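PDB 6PB3: rhizobiales Sp. Pch2 from Marine metagenome, which probably uses ATP hydrolysis, as a hexameric AAA+ remodeller of the TRIP13/Pch2 type, to act on HORMA domain proteins that regulate bacterial cGAS-like enzymes in bacteriophage immunity. Local coordinates for residues S37-S40 / K41-V45; T88-A91 / E92-D96; M201-R205 / V206-D210. All blocks are in the same frame, centred on the assembly; numbering follows the deposited sequence.

Contact 1 of 3, residues S37-S40 / K41-V45; sequences SRLS and KMLAV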
ATOM      1  N   SER A  37     -30.742 -22.512  -0.261  1.00 48.06           N
ATOM      2  CA  SER A  37     -31.212 -23.342   0.845  1.00 59.06           C
ATOM      3  C   SER A  37     -30.817 -22.753   2.197  1.00 53.29           C
ATOM      4  O   SER A  37     -31.643 -22.658   3.112  1.00 59.56           O
ATOM      5  CB  SER A  37     -30.649 -24.757   0.694  1.00 53.19           C
ATOM      6  OG  SER A  37     -30.765 -25.494   1.896  1.00 84.41           O
ATOM      7  N   ARG A  38     -29.549 -22.364   2.352  1.00 56.52           N
ATOM      8  CA  ARG A  38     -29.117 -21.819   3.637  1.00 58.73           C
ATOM      9  C   ARG A  38     -29.803 -20.490   3.931  1.00 53.31           C
ATOM     10  O   ARG A  38     -30.309 -20.271   5.037  1.00 53.29           O
ATOM     11  CB  ARG A  38     -27.599 -21.649   3.668  1.00 55.22           C
ATOM     12  CG  ARG A  38     -26.833 -22.939   3.587  1.00 58.19           C
ATOM     13  CD  ARG A  38     -25.318 -22.663   3.592  1.00 56.66           C
ATOM     14  NE  ARG A  38     -24.582 -23.883   3.285  1.00 64.21           N
ATOM     15  CZ  ARG A  38     -23.278 -23.938   3.034  1.00 78.50           C
ATOM     16  NH1 ARG A  38     -22.539 -22.840   3.051  1.00 81.45           N
ATOM     17  NH2 ARG A  38     -22.713 -25.103   2.769  1.00 85.38           N
ATOM     18  N   LEU A  39     -29.847 -19.595   2.945  1.00 46.14           N
ATOM     19  CA  LEU A  39     -30.516 -18.321   3.168  1.00 49.26           C
ATOM     20  C   LEU A  39     -31.982 -18.542   3.497  1.00 60.90           C
ATOM     21  O   LEU A  39     -32.498 -17.974   4.465  1.00 51.73           O
ATOM     22  CB  LEU A  39     -30.348 -17.410   1.944  1.00 42.87           C
ATOM     23  CG  LEU A  39     -30.981 -16.022   2.064  1.00 48.44           C
ATOM     24  CD1 LEU A  39     -30.421 -15.326   3.319  1.00 51.69           C
ATOM     25  CD2 LEU A  39     -30.793 -15.133   0.806  1.00 43.97           C
ATOM     26  N   SER A  40     -32.656 -19.416   2.740  1.00 49.58           N
ATOM     27  CA  SER A  40     -34.084 -19.622   2.954  1.00 50.80           C
ATOM     28  C   SER A  40     -34.348 -20.258   4.315  1.00 52.00           C
ATOM     29  O   SER A  40     -35.281 -19.869   5.031  1.00 49.04           O
ATOM     30  CB  SER A  40     -34.672 -20.489   1.817  1.00 48.54           C
ATOM     31  OG  SER A  40     -35.844 -21.140   2.246  1.00 77.17           O
ATOM     32  N   LYS A  41     -33.564 -21.270   4.676  1.00 51.69           N
ATOM     33  CA  LYS A  41     -33.848 -21.971   5.921  1.00 50.12           C
ATOM     34  C   LYS A  41     -33.498 -21.113   7.140  1.00 55.51           C
ATOM     35  O   LYS A  41     -34.203 -21.163   8.158  1.00 51.54           O
ATOM     36  CB  LYS A  41     -33.101 -23.303   5.939  1.00 47.06           C
ATOM     37  CG  LYS A  41     -33.615 -24.339   4.914  1.00 48.95           C
ATOM     38  CD  LYS A  41     -32.629 -25.502   4.802  1.00 54.43           C
ATOM     39  CE  LYS A  41     -33.223 -26.719   4.066  1.00 56.95           C
ATOM     40  NZ  LYS A  41     -32.230 -27.839   4.092  1.00 64.18           N
HETATM   41  N   MSE A  42     -32.424 -20.324   7.064  1.00 55.97           N
HETATM   42  CA  MSE A  42     -32.022 -19.475   8.200  1.00 50.25           C
HETATM   43  C   MSE A  42     -33.087 -18.417   8.480  1.00 61.88           C
HETATM   44  O   MSE A  42     -33.457 -18.165   9.637  1.00 49.64           O
HETATM   45  CB  MSE A  42     -30.666 -18.799   7.939  1.00 49.41           C
HETATM   46  CG  MSE A  42     -30.105 -18.015   9.131  1.00 54.72           C
HETATM   47 SE   MSE A  42     -29.806 -19.107  10.748  0.68 67.00          SE
HETATM   48  CE  MSE A  42     -31.304 -18.655  11.755  1.00 69.10           C
ATOM     49  N   LEU A  43     -33.569 -17.800   7.399  1.00 52.08           N
ATOM     50  CA  LEU A  43     -34.678 -16.861   7.506  1.00 48.21           C
ATOM     51  C   LEU A  43     -35.902 -17.519   8.139  1.00 55.25           C
ATOM     52  O   LEU A  43     -36.565 -16.920   8.997  1.00 53.16           O
ATOM     53  CB  LEU A  43     -35.014 -16.292   6.121  1.00 48.57           C
ATOM     54  CG  LEU A  43     -34.093 -15.233   5.486  1.00 55.07           C
ATOM     55  CD1 LEU A  43     -34.318 -15.131   3.971  1.00 51.70           C
ATOM     56  CD2 LEU A  43     -34.291 -13.843   6.152  1.00 46.87           C
ATOM     57  N   ALA A  44     -36.228 -18.750   7.732  1.00 56.07           N
ATOM     58  CA  ALA A  44     -37.381 -19.423   8.330  1.00 45.14           C
ATOM     59  C   ALA A  44     -37.180 -19.612   9.832  1.00 61.06           C
ATOM     60  O   ALA A  44     -38.104 -19.413  10.635  1.00 52.40           O
ATOM     61  CB  ALA A  44     -37.620 -20.771   7.638  1.00 48.37           C
ATOM     62  N   VAL A  45     -35.968 -19.997  10.228  1.00 51.88           N
ATOM     63  CA  VAL A  45     -35.662 -20.173  11.639  1.00 60.44           C
ATOM     64  C   VAL A  45     -35.776 -18.851  12.394  1.00 58.96           C
ATOM     65  O   VAL A  45     -36.306 -18.805  13.511  1.00 55.44           O
ATOM     66  CB  VAL A  45     -34.260 -20.788  11.772  1.00 64.33           C
ATOM     67  CG1 VAL A  45     -33.813 -20.814  13.225  1.00 75.26           C
ATOM     68  CG2 VAL A  45     -34.257 -22.181  11.143  1.00 53.49           C
TER
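K41 N donates to S37 O at 2.8 Å, and M42 N to R38 O at 2.9 Å, the first two of four successive i to i+4 bonds along helix 33-47. L43 and A44 continue the ladder onto the carbonyls of L39 and S40, the A44 bond being the most bent of the four, with an N-H...O angle of 154°. K41 is stretched out beyond CG and runs back over the preceding turn: its CG sits 3.2 Å from S37 O, and its CD lies 3.5 Å from S37 OG. With OG anti to its backbone N (chi1 164°), S37 sets its hydroxyl beside this aliphatic stem, while the ammonium at the end is held by the carbonyls of L281 and Y284 of the second subunit. S40 OG is hydrogen-bonded to R101 and D97. On another face L39 and L43 lie side by side and point the same way, CG of L39 3.9 Å from CD1 of L43, packed with I94 and with I77 of strand 76-81. One helix thus divides its chemistry by face: leucines seal it to the domain interior, and the lysine ties it to a neighbouring subunit through uncharged carbonyls.

Contact 2 of 3, residues T88-A91 / E92-D96; sequences TELA and ETIGD. With SO4 (sulfate ion), chain B.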
ATOM      1  N   THR A  88     -27.511  -9.864  -4.586  1.00 52.32           N
ATOM      2  CA  THR A  88     -28.659  -8.966  -4.513  1.00 57.48           C
ATOM      3  C   THR A  88     -29.896  -9.622  -5.103  1.00 57.99           C
ATOM      4  O   THR A  88     -30.986  -9.577  -4.517  1.00 50.91           O
ATOM      5  CB  THR A  88     -28.334  -7.668  -5.258  1.00 65.99           C
ATOM      6  OG1 THR A  88     -27.089  -7.148  -4.776  1.00 67.68           O
ATOM      7  CG2 THR A  88     -29.443  -6.634  -5.070  1.00 73.63           C
ATOM      8  N   GLU A  89     -29.744 -10.231  -6.282  1.00 52.02           N
ATOM      9  CA  GLU A  89     -30.872 -10.888  -6.921  1.00 53.67           C
ATOM     10  C   GLU A  89     -31.393 -12.021  -6.050  1.00 63.34           C
ATOM     11  O   GLU A  89     -32.605 -12.240  -5.960  1.00 61.05           O
ATOM     12  CB  GLU A  89     -30.462 -11.392  -8.305  1.00 58.60           C
ATOM     13  CG  GLU A  89     -31.549 -12.149  -9.044  1.00 64.79           C
ATOM     14  CD  GLU A  89     -32.493 -11.237  -9.797  1.00 74.06           C
ATOM     15  OE1 GLU A  89     -32.499 -10.015  -9.523  1.00 73.70           O
ATOM     16  OE2 GLU A  89     -33.228 -11.750 -10.670  1.00 66.12           O
ATOM     17  N   LEU A  90     -30.493 -12.729  -5.366  1.00 51.17           N
ATOM     18  CA  LEU A  90     -30.942 -13.755  -4.429  1.00 53.22           C
ATOM     19  C   LEU A  90     -31.693 -13.136  -3.253  1.00 45.60           C
ATOM     20  O   LEU A  90     -32.775 -13.602  -2.879  1.00 49.28           O
ATOM     21  CB  LEU A  90     -29.745 -14.572  -3.940  1.00 51.55           C
ATOM     22  CG  LEU A  90     -30.072 -15.676  -2.938  1.00 57.34           C
ATOM     23  CD1 LEU A  90     -30.984 -16.732  -3.593  1.00 50.41           C
ATOM     24  CD2 LEU A  90     -28.810 -16.317  -2.425  1.00 53.65           C
ATOM     25  N   ALA A  91     -31.149 -12.065  -2.672  1.00 51.40           N
ATOM     26  CA  ALA A  91     -31.796 -11.470  -1.511  1.00 52.03           C
ATOM     27  C   ALA A  91     -33.160 -10.892  -1.860  1.00 54.96           C
ATOM     28  O   ALA A  91     -34.057 -10.881  -1.012  1.00 49.74           O
ATOM     29  CB  ALA A  91     -30.893 -10.390  -0.903  1.00 53.46           C
ATOM     30  N   GLU A  92     -33.325 -10.387  -3.084  1.00 51.14           N
ATOM     31  CA  GLU A  92     -34.585  -9.775  -3.489  1.00 50.75           C
ATOM     32  C   GLU A  92     -35.651 -10.787  -3.854  1.00 58.88           C
ATOM     33  O   GLU A  92     -36.814 -10.403  -4.002  1.00 61.29           O
ATOM     34  CB  GLU A  92     -34.373  -8.854  -4.688  1.00 51.46           C
ATOM     35  CG  GLU A  92     -33.593  -7.584  -4.385  1.00 55.75           C
ATOM     36  CD  GLU A  92     -33.429  -6.735  -5.635  1.00 68.53           C
ATOM     37  OE1 GLU A  92     -33.684  -7.263  -6.740  1.00 65.54           O
ATOM     38  OE2 GLU A  92     -33.050  -5.549  -5.522  1.00 69.33           O
ATOM     39  N   THR A  93     -35.295 -12.055  -4.035  1.00 52.13           N
ATOM     40  CA  THR A  93     -36.281 -13.043  -4.446  1.00 61.29           C
ATOM     41  C   THR A  93     -36.455 -14.200  -3.472  1.00 52.82           C
ATOM     42  O   THR A  93     -37.476 -14.894  -3.551  1.00 54.30           O
ATOM     43  CB  THR A  93     -35.923 -13.608  -5.828  1.00 54.65           C
ATOM     44  OG1 THR A  93     -34.604 -14.176  -5.793  1.00 50.12           O
ATOM     45  CG2 THR A  93     -35.969 -12.501  -6.864  1.00 59.76           C
ATOM     46  N   ILE A  94     -35.509 -14.406  -2.551  1.00 52.80           N
ATOM     47  CA  ILE A  94     -35.502 -15.574  -1.675  1.00 54.92           C
ATOM     48  C   ILE A  94     -36.741 -15.647  -0.797  1.00 54.45           C
ATOM     49  O   ILE A  94     -37.094 -16.731  -0.316  1.00 50.31           O
ATOM     50  CB  ILE A  94     -34.215 -15.565  -0.818  1.00 48.59           C
ATOM     51  CG1 ILE A  94     -33.941 -16.940  -0.212  1.00 43.40           C
ATOM     52  CG2 ILE A  94     -34.280 -14.482   0.265  1.00 46.18           C
ATOM     53  CD1 ILE A  94     -33.898 -18.047  -1.257  1.00 49.52           C
ATOM     54  N   GLY A  95     -37.421 -14.519  -0.584  1.00 45.98           N
ATOM     55  CA  GLY A  95     -38.616 -14.506   0.235  1.00 49.57           C
ATOM     56  C   GLY A  95     -39.736 -15.360  -0.322  1.00 65.50           C
ATOM     57  O   GLY A  95     -40.599 -15.812   0.440  1.00 58.38           O
ATOM     58  N   ASP A  96     -39.728 -15.608  -1.634  1.00 58.20           N
ATOM     59  CA  ASP A  96     -40.682 -16.534  -2.221  1.00 61.53           C
ATOM     60  C   ASP A  96     -40.428 -17.948  -1.736  1.00 68.38           C
ATOM     61  O   ASP A  96     -41.371 -18.702  -1.471  1.00 68.34           O
ATOM     62  CB  ASP A  96     -40.591 -16.482  -3.742  1.00 59.09           C
ATOM     63  CG  ASP A  96     -41.721 -17.219  -4.402  1.00 55.20           C
ATOM     64  OD1 ASP A  96     -42.793 -16.603  -4.566  1.00 63.31           O
ATOM     65  OD2 ASP A  96     -41.547 -18.409  -4.740  1.00 66.49           O
TER
HETATM   66  S   SO4 B 401     -24.099  -9.214  -6.700  1.00 53.42           S
HETATM   67  O1  SO4 B 401     -23.147  -8.113  -6.873  1.00 56.76           O
HETATM   68  O2  SO4 B 401     -25.185  -8.713  -5.866  1.00 56.76           O
HETATM   69  O3  SO4 B 401     -24.642  -9.612  -8.019  1.00 57.44           O
HETATM   70  O4  SO4 B 401     -23.429 -10.388  -6.144  1.00 49.14           O
HETATM   71  O   HOH W   1     -36.831 -11.813  -1.091  1.00 55.55           O
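T88 O accepts E92 N in a helical bond of 2.9 Å, and E92 stretches alongside T88 so that its OE2 comes 3.8 Å from T88 CG2. T88 also holds the sulfate through a single oxygen, its N donating to O2 at 2.9 Å and its OG1 at 2.7 Å. E89 approaches E92 at about a right angle, the carboxylates 4.1 Å apart between their OE1 atoms; R25, in a salt bridge with E89 and a weak long pair with E92, probably eases that repulsion. One turn on from E89, T93 turns its OG1 between its own N and carbonyl carbon (chi1 57°), and the hydroxyl donates to E89 O at 2.8 Å. L90 O accepts both I94 N and, from above its plane, T93 N. A water bridges A91 O to G95 N where the regular ladder is interrupted. CD1 of L90 meets CD1 of I94 at 4.0 Å, the two side chains crossing at a slant against L39 of helix 33-47. G84, G86 and K87 complete the anion's grip through their amides, a geometry consistent with a Walker A P-loop of an AAA+ ATPase, in which the sulfate probably occupies a nucleotide phosphate position.

Contact 3 of 3, residues M201-R205 / V206-D210; sequences MCTNR and VDSLD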
HETATM    1  N   MSE A 201     -28.352  -8.372   4.758  1.00 55.37           N
HETATM    2  CA  MSE A 201     -27.526  -7.334   4.187  1.00 54.72           C
HETATM    3  C   MSE A 201     -26.435  -7.909   3.316  1.00 50.25           C
HETATM    4  O   MSE A 201     -25.843  -8.942   3.618  1.00 61.41           O
HETATM    5  CB  MSE A 201     -26.969  -6.454   5.283  1.00 55.83           C
HETATM    6  CG  MSE A 201     -25.986  -7.080   6.189  1.00 75.23           C
HETATM    7 SE   MSE A 201     -25.145  -5.517   6.948  0.85109.22          SE
HETATM    8  CE  MSE A 201     -24.510  -4.778   5.301  1.00 87.65           C
ATOM      9  N   CYS A 202     -26.182  -7.223   2.210  1.00 57.98           N
ATOM     10  CA  CYS A 202     -25.212  -7.655   1.221  1.00 49.24           C
ATOM     11  C   CYS A 202     -23.993  -6.753   1.299  1.00 57.51           C
ATOM     12  O   CYS A 202     -24.120  -5.540   1.490  1.00 62.33           O
ATOM     13  CB  CYS A 202     -25.813  -7.616  -0.207  1.00 51.73           C
ATOM     14  SG  CYS A 202     -27.311  -8.617  -0.376  1.00 66.20           S
ATOM     15  N   THR A 203     -22.818  -7.353   1.130  1.00 56.40           N
ATOM     16  CA  THR A 203     -21.559  -6.633   1.091  1.00 58.28           C
ATOM     17  C   THR A 203     -20.636  -7.376   0.140  1.00 57.35           C
ATOM     18  O   THR A 203     -20.731  -8.597  -0.013  1.00 60.84           O
ATOM     19  CB  THR A 203     -20.927  -6.524   2.480  1.00 67.65           C
ATOM     20  OG1 THR A 203     -19.735  -5.746   2.397  1.00 72.19           O
ATOM     21  CG2 THR A 203     -20.589  -7.906   3.017  1.00 57.92           C
ATOM     22  N   ASN A 204     -19.763  -6.631  -0.524  1.00 58.79           N
ATOM     23  CA  ASN A 204     -18.776  -7.278  -1.376  1.00 71.13           C
ATOM     24  C   ASN A 204     -17.703  -7.950  -0.539  1.00 92.90           C
ATOM     25  O   ASN A 204     -17.379  -9.123  -0.751  1.00100.92           O
ATOM     26  CB  ASN A 204     -18.167  -6.258  -2.327  1.00 71.43           C
ATOM     27  CG  ASN A 204     -19.215  -5.506  -3.078  1.00 96.34           C
ATOM     28  OD1 ASN A 204     -20.309  -6.024  -3.339  1.00 93.52           O
ATOM     29  ND2 ASN A 204     -18.910  -4.265  -3.412  1.00122.83           N
ATOM     30  N   ARG A 205     -17.146  -7.231   0.425  1.00 82.87           N
ATOM     31  CA  ARG A 205     -16.157  -7.809   1.319  1.00 88.03           C
ATOM     32  C   ARG A 205     -16.628  -7.685   2.755  1.00 68.42           C
ATOM     33  O   ARG A 205     -16.911  -6.583   3.231  1.00 81.99           O
ATOM     34  CB  ARG A 205     -14.802  -7.147   1.163  1.00 85.57           C
ATOM     35  CG  ARG A 205     -13.662  -8.091   1.473  1.00116.00           C
ATOM     36  CD  ARG A 205     -13.228  -8.863   0.235  1.00126.11           C
ATOM     37  NE  ARG A 205     -11.960  -9.556   0.464  1.00134.97           N
ATOM     38  CZ  ARG A 205     -11.095  -9.888  -0.492  1.00131.16           C
ATOM     39  NH1 ARG A 205     -11.347  -9.588  -1.762  1.00129.53           N
ATOM     40  NH2 ARG A 205      -9.970 -10.518  -0.174  1.00123.16           N
ATOM     41  N   VAL A 206     -16.699  -8.822   3.438  1.00 68.84           N
ATOM     42  CA  VAL A 206     -17.179  -8.837   4.813  1.00 68.44           C
ATOM     43  C   VAL A 206     -16.305  -7.962   5.704  1.00 68.59           C
ATOM     44  O   VAL A 206     -16.796  -7.365   6.672  1.00 71.61           O
ATOM     45  CB  VAL A 206     -17.250 -10.293   5.308  1.00 73.18           C
ATOM     46  CG1 VAL A 206     -15.867 -10.927   5.312  1.00 82.41           C
ATOM     47  CG2 VAL A 206     -17.859 -10.344   6.673  1.00 72.84           C
ATOM     48  N   ASP A 207     -15.015  -7.823   5.368  1.00 72.07           N
ATOM     49  CA  ASP A 207     -14.128  -6.939   6.118  1.00 80.99           C
ATOM     50  C   ASP A 207     -14.561  -5.485   6.009  1.00 87.38           C
ATOM     51  O   ASP A 207     -14.178  -4.667   6.847  1.00 80.64           O
ATOM     52  CB  ASP A 207     -12.684  -7.126   5.627  1.00101.10           C
ATOM     53  CG  ASP A 207     -11.748  -6.023   6.091  1.00134.88           C
ATOM     54  OD1 ASP A 207     -11.678  -5.764   7.314  1.00148.30           O
ATOM     55  OD2 ASP A 207     -11.064  -5.425   5.230  1.00144.39           O
ATOM     56  N   SER A 208     -15.365  -5.141   5.003  1.00101.31           N
ATOM     57  CA  SER A 208     -15.871  -3.776   4.932  1.00110.78           C
ATOM     58  C   SER A 208     -16.836  -3.477   6.068  1.00 95.62           C
ATOM     59  O   SER A 208     -16.928  -2.331   6.520  1.00113.32           O
ATOM     60  CB  SER A 208     -16.553  -3.531   3.588  1.00119.48           C
ATOM     61  OG  SER A 208     -17.473  -2.457   3.686  1.00130.39           O
ATOM     62  N   LEU A 209     -17.542  -4.490   6.555  1.00 78.76           N
ATOM     63  CA  LEU A 209     -18.579  -4.262   7.549  1.00 74.24           C
ATOM     64  C   LEU A 209     -17.985  -3.853   8.889  1.00 71.63           C
ATOM     65  O   LEU A 209     -16.920  -4.326   9.287  1.00 72.43           O
ATOM     66  CB  LEU A 209     -19.423  -5.512   7.733  1.00 68.11           C
ATOM     67  CG  LEU A 209     -20.551  -5.658   6.735  1.00 82.58           C
ATOM     68  CD1 LEU A 209     -21.347  -6.909   7.072  1.00 81.11           C
ATOM     69  CD2 LEU A 209     -21.399  -4.413   6.822  1.00 90.60           C
ATOM     70  N   ASP A 210     -18.679  -2.959   9.580  1.00 70.04           N
ATOM     71  CA  ASP A 210     -18.306  -2.644  10.947  1.00 69.34           C
ATOM     72  C   ASP A 210     -18.306  -3.917  11.797  1.00 69.47           C
ATOM     73  O   ASP A 210     -19.180  -4.772  11.636  1.00 62.08           O
ATOM     74  CB  ASP A 210     -19.260  -1.612  11.544  1.00 72.54           C
ATOM     75  CG  ASP A 210     -18.786  -1.111  12.902  1.00 81.90           C
ATOM     76  OD1 ASP A 210     -18.888  -1.863  13.900  1.00 69.40           O
ATOM     77  OD2 ASP A 210     -18.271   0.023  12.960  1.00 79.31           O
TER
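Strand 197-203 is a parallel strand of the AAA+ core sheet, next to the P-loop strand 76-81, and at its end the chain passes through a short 3-10 turn, residues 206-208, toward helix 211-214. The turn is gripped at one backbone oxygen. R205 O accepts S208 N at 2.8 Å and T203 OG1 at 3.1 Å, and the two donors come from opposite faces of the carbonyl plane, both well out of it. The hydroxyl of T203 reaches forward because OG1 stands anti to its backbone N (chi1 -177°), which leaves CG2 of T203 facing the backbone of V206, 4.0 Å from its CA. Thus the last residue of the strand braces the turn with both branches, the polar one by a hydrogen bond and the methyl by packing. S208 CB sits just beyond R205 O, 3.1 Å from it, while S208 OG bonds to A160 O. A second bond within the turn, L209 N to V206 O, carries the chain on to D210, the N-cap of the next helix, whose OD1 accepts the amide of A212.

N204 lies just past the strand with its side chain against K87 of the P-loop; the nearest atoms of that side chain and the bound sulfate are about 5 Å apart, and N204 also packs on P211 of the third subunit. A polar residue at this place after the strand is consistent with a sensor 1 position, as in other AAA+ ATPases. Selenomethionine M201 and L209 reach toward each other tip to tip, and M201 also packs on V213 and on F183 of helix 179-192. M201 is bent at its last torsion (chi3 -60°), which swings its methyl onto the leucine: CE of M201 and CD2 of L209 meet tightly, at 3.5 Å.

Contacts 1 and 2 meet directly, their centres 12 Å apart. L90 CG, on the helix that follows the P-loop, lies 3.9 Å from L39 CD2 of helix 33-47, and I94, in the link after that helix, brings its CG2 to 3.6 Å from L39 CD2. The centres of contacts 2 and 3 are 18 Å apart, yet A91 CB comes within 4.0 Å of C202 SG, which places helix 87-93 against strand 197-203. Contacts 1 and 3 do not touch. Contacts 2 and 3 both border the sulfate site: T88 binds the ion, whereas the side chain of N204 stays about 5 Å from it at the nearest atoms. Contact 1 faces a second subunit, whereas T88 and N204 both pack against the third.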